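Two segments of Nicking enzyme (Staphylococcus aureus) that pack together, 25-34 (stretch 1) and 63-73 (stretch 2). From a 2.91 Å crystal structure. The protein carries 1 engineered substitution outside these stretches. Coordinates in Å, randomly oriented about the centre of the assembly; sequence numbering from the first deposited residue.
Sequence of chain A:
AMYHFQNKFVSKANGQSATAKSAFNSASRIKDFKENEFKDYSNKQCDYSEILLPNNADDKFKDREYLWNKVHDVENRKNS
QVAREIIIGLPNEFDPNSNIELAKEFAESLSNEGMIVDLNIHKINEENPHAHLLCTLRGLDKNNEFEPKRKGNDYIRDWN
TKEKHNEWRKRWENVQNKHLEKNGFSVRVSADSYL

Stretch 1 (25-34) NSASRIKDFK
Stretch 2 (63-73) DREYLWNKVHD

Two side chains of a helix satisfy backbone groups of the strand and of the loop residue F33 in this contact. E65, extended with chi1 and chi2 both t, accepts from the strand: K31 N donates to E65 OE2 at 2.9 Å, with an N-H...O angle of 159°. One helical turn later N69 (chi1 -77°, chi2 -82°) bridges two further peptide groups. N69 ND2 donates to K31 O at 3.1 Å, and N69 OD1 accepts from F33 N at 3.2 Å. An amide suits this place because it carries donor and acceptor side by side, matching a carbonyl and the NH two residues on. N69 ND2 also donates to E65 O, at a very short 2.4 Å, tying the side chain back to its own helix.

The strand, beginning at R29 with extended phi/psi (-125/132 at I30), and helix 64-73 run in roughly the same direction, their axes crossing at -33° and approaching to 8.1 Å. The register places I30 CA 5.6 Å from E65 CA and D32 CA 6.6 Å from N69 CA. D63 caps the helix: Y66 N donates to D63 OD2 at 2.6 Å. Before the strand, a helix gives way at A27, whose phi is positive (54/51).

Around these bonds lie looser van der Waals contacts, apolar between I30 and E65 and mixed in character elsewhere. I30 (m, m) points its CA-to-CB bond sideways, yet I30 CG2 lies 3.8 Å from E65 CG, using the aliphatic part of the glutamate. F33 (m) sets one ring face against N69, with F33 CD2 3.5 Å from N69 OD1. Toward the helix start, R64 (t, t, m) has its CA-to-CB bond directed toward stretch 1; S26 CB lies over one face of its guanidinium, and S26 OG is 3.5 Å from R64 CD. At the other end, D32 OD2 sits 3.7 Å from H72 ND1. Together the stretches bury 474 Å².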

ATOM      1  N   ASN A  25      -3.542   2.512 -10.149  1.00 69.30           N
ATOM      2  CA  ASN A  25      -4.362   1.998  -9.059  1.00 73.31           C
ATOM      3  C   ASN A  25      -5.442   2.975  -8.608  1.00 75.07           C
ATOM      4  O   ASN A  25      -6.532   2.563  -8.211  1.00 86.09           O
ATOM      5  CB  ASN A  25      -3.484   1.596  -7.872  1.00 71.34           C
ATOM      6  CG  ASN A  25      -2.572   0.428  -8.189  1.00 60.73           C
ATOM      7  OD1 ASN A  25      -2.488  -0.018  -9.334  1.00 65.57           O
ATOM      8  ND2 ASN A  25      -1.876  -0.071  -7.174  1.00 54.51           N
ATOM      9  N   SER A  26      -5.139   4.268  -8.669  1.00 66.91           N
ATOM     10  CA  SER A  26      -6.078   5.292  -8.223  1.00 71.94           C
ATOM     11  C   SER A  26      -6.933   5.820  -9.368  1.00 71.77           C
ATOM     12  O   SER A  26      -7.825   6.642  -9.152  1.00 65.25           O
ATOM     13  CB  SER A  26      -5.335   6.453  -7.561  1.00 79.89           C
ATOM     14  OG  SER A  26      -4.411   7.043  -8.457  1.00 72.06           O
ATOM     15  N   ALA A  27      -6.654   5.338 -10.578  1.00 73.49           N
ATOM     16  CA  ALA A  27      -7.356   5.781 -11.782  1.00 84.17           C
ATOM     17  C   ALA A  27      -7.313   7.299 -11.928  1.00 83.80           C
ATOM     18  O   ALA A  27      -8.345   7.944 -12.115  1.00 84.28           O
ATOM     19  CB  ALA A  27      -8.797   5.279 -11.784  1.00 72.69           C
ATOM     20  N   SER A  28      -6.111   7.860 -11.839  1.00 74.51           N
ATOM     21  CA  SER A  28      -5.937   9.305 -11.903  1.00 82.17           C
ATOM     22  C   SER A  28      -4.778   9.690 -12.818  1.00 88.17           C
ATOM     23  O   SER A  28      -4.040   8.829 -13.298  1.00 85.82           O
ATOM     24  CB  SER A  28      -5.712   9.876 -10.502  1.00 74.81           C
ATOM     25  OG  SER A  28      -4.583   9.283  -9.883  1.00 66.71           O
ATOM     26  N   ARG A  29      -4.624  10.990 -13.053  1.00 92.85           N
ATOM     27  CA  ARG A  29      -3.550  11.499 -13.898  1.00 82.68           C
ATOM     28  C   ARG A  29      -2.471  12.158 -13.043  1.00 75.20           C
ATOM     29  O   ARG A  29      -2.721  13.161 -12.375  1.00 74.17           O
ATOM     30  CB  ARG A  29      -4.102  12.494 -14.922  1.00 92.06           C
ATOM     31  CG  ARG A  29      -3.167  12.772 -16.087  1.00101.80           C
ATOM     32  CD  ARG A  29      -3.873  13.544 -17.190  1.00102.91           C
ATOM     33  NE  ARG A  29      -3.743  14.988 -17.028  1.00 93.03           N
ATOM     34  CZ  ARG A  29      -2.923  15.747 -17.747  1.00103.80           C
ATOM     35  NH1 ARG A  29      -2.162  15.199 -18.686  1.00 98.86           N
ATOM     36  NH2 ARG A  29      -2.869  17.054 -17.534  1.00111.82           N
ATOM     37  N   ILE A  30      -1.272  11.583 -13.063  1.00 81.90           N
ATOM     38  CA  ILE A  30      -0.169  12.071 -12.242  1.00 83.55           C
ATOM     39  C   ILE A  30       1.062  12.371 -13.092  1.00 84.06           C
ATOM     40  O   ILE A  30       1.471  11.552 -13.916  1.00 77.40           O
ATOM     41  CB  ILE A  30       0.204  11.057 -11.143  1.00 86.33           C
ATOM     42  CG1 ILE A  30      -0.977  10.838 -10.196  1.00 81.62           C
ATOM     43  CG2 ILE A  30       1.418  11.532 -10.361  1.00 76.40           C
ATOM     44  CD1 ILE A  30      -1.441  12.099  -9.502  1.00 74.43           C
ATOM     45  N   LYS A  31       1.649  13.545 -12.883  1.00 79.35           N
ATOM     46  CA  LYS A  31       2.812  13.970 -13.654  1.00 85.97           C
ATOM     47  C   LYS A  31       4.128  13.513 -13.031  1.00 82.33           C
ATOM     48  O   LYS A  31       4.368  13.711 -11.839  1.00 70.72           O
ATOM     49  CB  LYS A  31       2.821  15.492 -13.812  1.00 82.43           C
ATOM     50  N   ASP A  32       4.974  12.897 -13.849  1.00 85.21           N
ATOM     51  CA  ASP A  32       6.333  12.569 -13.447  1.00 75.82           C
ATOM     52  C   ASP A  32       7.221  13.716 -13.907  1.00 78.70           C
ATOM     53  O   ASP A  32       7.222  14.073 -15.084  1.00 82.55           O
ATOM     54  CB  ASP A  32       6.780  11.257 -14.092  1.00 70.91           C
ATOM     55  CG  ASP A  32       8.036  10.684 -13.457  1.00 80.24           C
ATOM     56  OD1 ASP A  32       8.931  11.466 -13.071  1.00 74.35           O
ATOM     57  OD2 ASP A  32       8.128   9.444 -13.345  1.00 85.77           O
ATOM     58  N   PHE A  33       7.974  14.295 -12.979  1.00 78.51           N
ATOM     59  CA  PHE A  33       8.751  15.493 -13.275  1.00 75.27           C
ATOM     60  C   PHE A  33      10.098  15.177 -13.912  1.00 74.38           C
ATOM     61  O   PHE A  33      10.507  15.832 -14.871  1.00 77.47           O
ATOM     62  CB  PHE A  33       8.954  16.323 -12.007  1.00 68.65           C
ATOM     63  CG  PHE A  33       7.672  16.725 -11.339  1.00 71.57           C
ATOM     64  CD1 PHE A  33       6.525  16.933 -12.085  1.00 78.96           C
ATOM     65  CD2 PHE A  33       7.610  16.888  -9.966  1.00 72.24           C
ATOM     66  CE1 PHE A  33       5.342  17.300 -11.476  1.00 78.59           C
ATOM     67  CE2 PHE A  33       6.427  17.255  -9.352  1.00 81.19           C
ATOM     68  CZ  PHE A  33       5.293  17.460 -10.109  1.00 81.38           C
ATOM     69  N   LYS A  34      10.784  14.172 -13.376  1.00 61.07           N
ATOM     70  CA  LYS A  34      12.119  13.821 -13.850  1.00 66.49           C
ATOM     71  C   LYS A  34      12.110  13.254 -15.269  1.00 81.16           C
ATOM     72  O   LYS A  34      13.154  13.177 -15.916  1.00 87.72           O
ATOM     73  CB  LYS A  34      12.792  12.837 -12.889  1.00 27.62           C
ATOM     74  N   ASP A  63      -1.033  14.379  -0.864  1.00 80.39           N
ATOM     75  CA  ASP A  63      -1.141  14.606  -2.296  1.00 69.96           C
ATOM     76  C   ASP A  63      -0.376  13.511  -3.025  1.00 69.82           C
ATOM     77  O   ASP A  63       0.820  13.322  -2.800  1.00 65.67           O
ATOM     78  CB  ASP A  63      -0.590  15.978  -2.674  1.00 73.22           C
ATOM     79  CG  ASP A  63      -0.568  16.199  -4.170  1.00 75.38           C
ATOM     80  OD1 ASP A  63      -1.606  16.616  -4.725  1.00 81.85           O
ATOM     81  OD2 ASP A  63       0.487  15.952  -4.790  1.00 71.70           O
ATOM     82  N   ARG A  64      -1.072  12.790  -3.894  1.00 70.25           N
ATOM     83  CA  ARG A  64      -0.500  11.623  -4.553  1.00 72.28           C
ATOM     84  C   ARG A  64       0.629  11.994  -5.510  1.00 68.86           C
ATOM     85  O   ARG A  64       1.581  11.234  -5.684  1.00 70.36           O
ATOM     86  CB  ARG A  64      -1.592  10.848  -5.291  1.00 60.30           C
ATOM     87  CG  ARG A  64      -1.195   9.439  -5.685  1.00 67.80           C
ATOM     88  CD  ARG A  64      -2.406   8.615  -6.090  1.00 79.95           C
ATOM     89  NE  ARG A  64      -3.347   8.437  -4.987  1.00 75.51           N
ATOM     90  CZ  ARG A  64      -4.484   9.113  -4.857  1.00 78.65           C
ATOM     91  NH1 ARG A  64      -4.830  10.016  -5.764  1.00 89.76           N
ATOM     92  NH2 ARG A  64      -5.279   8.885  -3.820  1.00 69.62           N
ATOM     93  N   GLU A  65       0.524  13.169  -6.119  1.00 61.81           N
ATOM     94  CA  GLU A  65       1.514  13.609  -7.094  1.00 63.05           C
ATOM     95  C   GLU A  65       2.834  13.996  -6.433  1.00 62.53           C
ATOM     96  O   GLU A  65       3.906  13.614  -6.903  1.00 60.88           O
ATOM     97  CB  GLU A  65       0.971  14.776  -7.916  1.00 77.24           C
ATOM     98  CG  GLU A  65       1.812  15.107  -9.134  1.00 72.75           C
ATOM     99  CD  GLU A  65       1.144  16.121 -10.036  1.00 78.71           C
ATOM    100  OE1 GLU A  65       0.838  17.231  -9.557  1.00 86.57           O
ATOM    101  OE2 GLU A  65       0.917  15.802 -11.222  1.00 70.69           O
ATOM    102  N   TYR A  66       2.751  14.755  -5.345  1.00 53.86           N
ATOM    103  CA  TYR A  66       3.942  15.190  -4.623  1.00 51.79           C
ATOM    104  C   TYR A  66       4.677  14.012  -4.006  1.00 67.99           C
ATOM    105  O   TYR A  66       5.905  13.943  -4.050  1.00 71.66           O
ATOM    106  CB  TYR A  66       3.569  16.189  -3.526  1.00 62.77           C
ATOM    107  CG  TYR A  66       4.704  16.505  -2.573  1.00 78.46           C
ATOM    108  CD1 TYR A  66       5.674  17.441  -2.905  1.00 77.69           C
ATOM    109  CD2 TYR A  66       4.803  15.867  -1.341  1.00 75.94           C
ATOM    110  CE1 TYR A  66       6.713  17.733  -2.039  1.00 78.96           C
ATOM    111  CE2 TYR A  66       5.839  16.152  -0.469  1.00 85.52           C
ATOM    112  CZ  TYR A  66       6.791  17.086  -0.824  1.00 94.17           C
ATOM    113  OH  TYR A  66       7.824  17.377   0.039  1.00 82.44           O
ATOM    114  N   LEU A  67       3.911  13.094  -3.427  1.00 74.93           N
ATOM    115  CA  LEU A  67       4.465  11.959  -2.697  1.00 56.40           C
ATOM    116  C   LEU A  67       5.432  11.118  -3.527  1.00 60.67           C
ATOM    117  O   LEU A  67       6.595  10.964  -3.159  1.00 59.14           O
ATOM    118  CB  LEU A  67       3.338  11.076  -2.157  1.00 67.97           C
ATOM    119  CG  LEU A  67       3.752   9.751  -1.517  1.00 67.97           C
ATOM    120  CD1 LEU A  67       4.633   9.995  -0.306  1.00 63.56           C
ATOM    121  CD2 LEU A  67       2.526   8.934  -1.138  1.00 63.04           C
ATOM    122  N   TRP A  68       4.953  10.589  -4.646  1.00 57.09           N
ATOM    123  CA  TRP A  68       5.743   9.646  -5.432  1.00 60.74           C
ATOM    124  C   TRP A  68       6.838  10.303  -6.268  1.00 70.39           C
ATOM    125  O   TRP A  68       7.747   9.625  -6.748  1.00 78.06           O
ATOM    126  CB  TRP A  68       4.832   8.769  -6.289  1.00 65.63           C
ATOM    127  CG  TRP A  68       3.848   8.013  -5.458  1.00 72.31           C
ATOM    128  CD1 TRP A  68       2.499   8.202  -5.411  1.00 68.12           C
ATOM    129  CD2 TRP A  68       4.140   6.968  -4.523  1.00 59.96           C
ATOM    130  NE1 TRP A  68       1.930   7.328  -4.518  1.00 70.24           N
ATOM    131  CE2 TRP A  68       2.917   6.560  -3.958  1.00 60.61           C
ATOM    132  CE3 TRP A  68       5.317   6.331  -4.114  1.00 57.29           C
ATOM    133  CZ2 TRP A  68       2.834   5.547  -3.008  1.00 72.26           C
ATOM    134  CZ3 TRP A  68       5.232   5.325  -3.171  1.00 62.69           C
ATOM    135  CH2 TRP A  68       4.001   4.943  -2.628  1.00 67.50           C
ATOM    136  N   ASN A  69       6.751  11.618  -6.445  1.00 67.86           N
ATOM    137  CA  ASN A  69       7.851  12.363  -7.044  1.00 69.30           C
ATOM    138  C   ASN A  69       8.930  12.606  -6.001  1.00 64.37           C
ATOM    139  O   ASN A  69      10.122  12.583  -6.304  1.00 64.95           O
ATOM    140  CB  ASN A  69       7.370  13.693  -7.626  1.00 72.15           C
ATOM    141  CG  ASN A  69       6.647  13.523  -8.945  1.00 71.04           C
ATOM    142  OD1 ASN A  69       7.272  13.419 -10.000  1.00 61.79           O
ATOM    143  ND2 ASN A  69       5.322  13.495  -8.893  1.00 65.48           N
ATOM    144  N   LYS A  70       8.496  12.837  -4.766  1.00 63.74           N
ATOM    145  CA  LYS A  70       9.414  12.993  -3.647  1.00 68.62           C
ATOM    146  C   LYS A  70      10.125  11.671  -3.389  1.00 67.55           C
ATOM    147  O   LYS A  70      11.292  11.647  -3.002  1.00 63.82           O
ATOM    148  CB  LYS A  70       8.658  13.439  -2.396  1.00 66.07           C
ATOM    149  CG  LYS A  70       9.548  13.774  -1.212  1.00 68.40           C
ATOM    150  CD  LYS A  70      10.319  15.062  -1.449  1.00 88.25           C
ATOM    151  CE  LYS A  70      11.122  15.455  -0.220  1.00 88.11           C
ATOM    152  NZ  LYS A  70      11.853  16.736  -0.419  1.00 75.71           N
ATOM    153  N   VAL A  71       9.410  10.572  -3.609  1.00 65.83           N
ATOM    154  CA  VAL A  71       9.980   9.238  -3.460  1.00 64.41           C
ATOM    155  C   VAL A  71      10.977   8.954  -4.578  1.00 61.11           C
ATOM    156  O   VAL A  71      12.094   8.505  -4.322  1.00 64.05           O
ATOM    157  CB  VAL A  71       8.890   8.152  -3.448  1.00 64.19           C
ATOM    158  CG1 VAL A  71       9.514   6.768  -3.533  1.00 55.83           C
ATOM    159  CG2 VAL A  71       8.036   8.276  -2.198  1.00 48.73           C
ATOM    160  N   HIS A  72      10.572   9.227  -5.815  1.00 64.32           N
ATOM    161  CA  HIS A  72      11.451   9.052  -6.969  1.00 67.14           C
ATOM    162  C   HIS A  72      12.728   9.869  -6.825  1.00 70.73           C
ATOM    163  O   HIS A  72      13.785   9.479  -7.321  1.00 69.45           O
ATOM    164  CB  HIS A  72      10.729   9.447  -8.259  1.00 61.93           C
ATOM    165  CG  HIS A  72       9.955   8.329  -8.885  1.00 76.35           C
ATOM    166  ND1 HIS A  72       9.017   8.539  -9.873  1.00 79.16           N
ATOM    167  CD2 HIS A  72       9.986   6.993  -8.671  1.00 77.28           C
ATOM    168  CE1 HIS A  72       8.500   7.379 -10.238  1.00 72.91           C
ATOM    169  NE2 HIS A  72       9.070   6.425  -9.524  1.00 65.45           N
ATOM    170  N   ASP A  73      12.619  11.005  -6.144  1.00 65.38           N
ATOM    171  CA  ASP A  73      13.763  11.869  -5.890  1.00 69.78           C
ATOM    172  C   ASP A  73      14.820  11.159  -5.049  1.00 72.85           C
ATOM    173  O   ASP A  73      16.016  11.244  -5.334  1.00 75.09           O
ATOM    174  CB  ASP A  73      13.308  13.143  -5.180  1.00 78.45           C
ATOM    175  CG  ASP A  73      14.461  14.063  -4.840  1.00 80.02           C
ATOM    176  OD1 ASP A  73      15.428  14.119  -5.628  1.00 92.82           O
ATOM    177  OD2 ASP A  73      14.400  14.729  -3.785  1.00 75.25           O
TER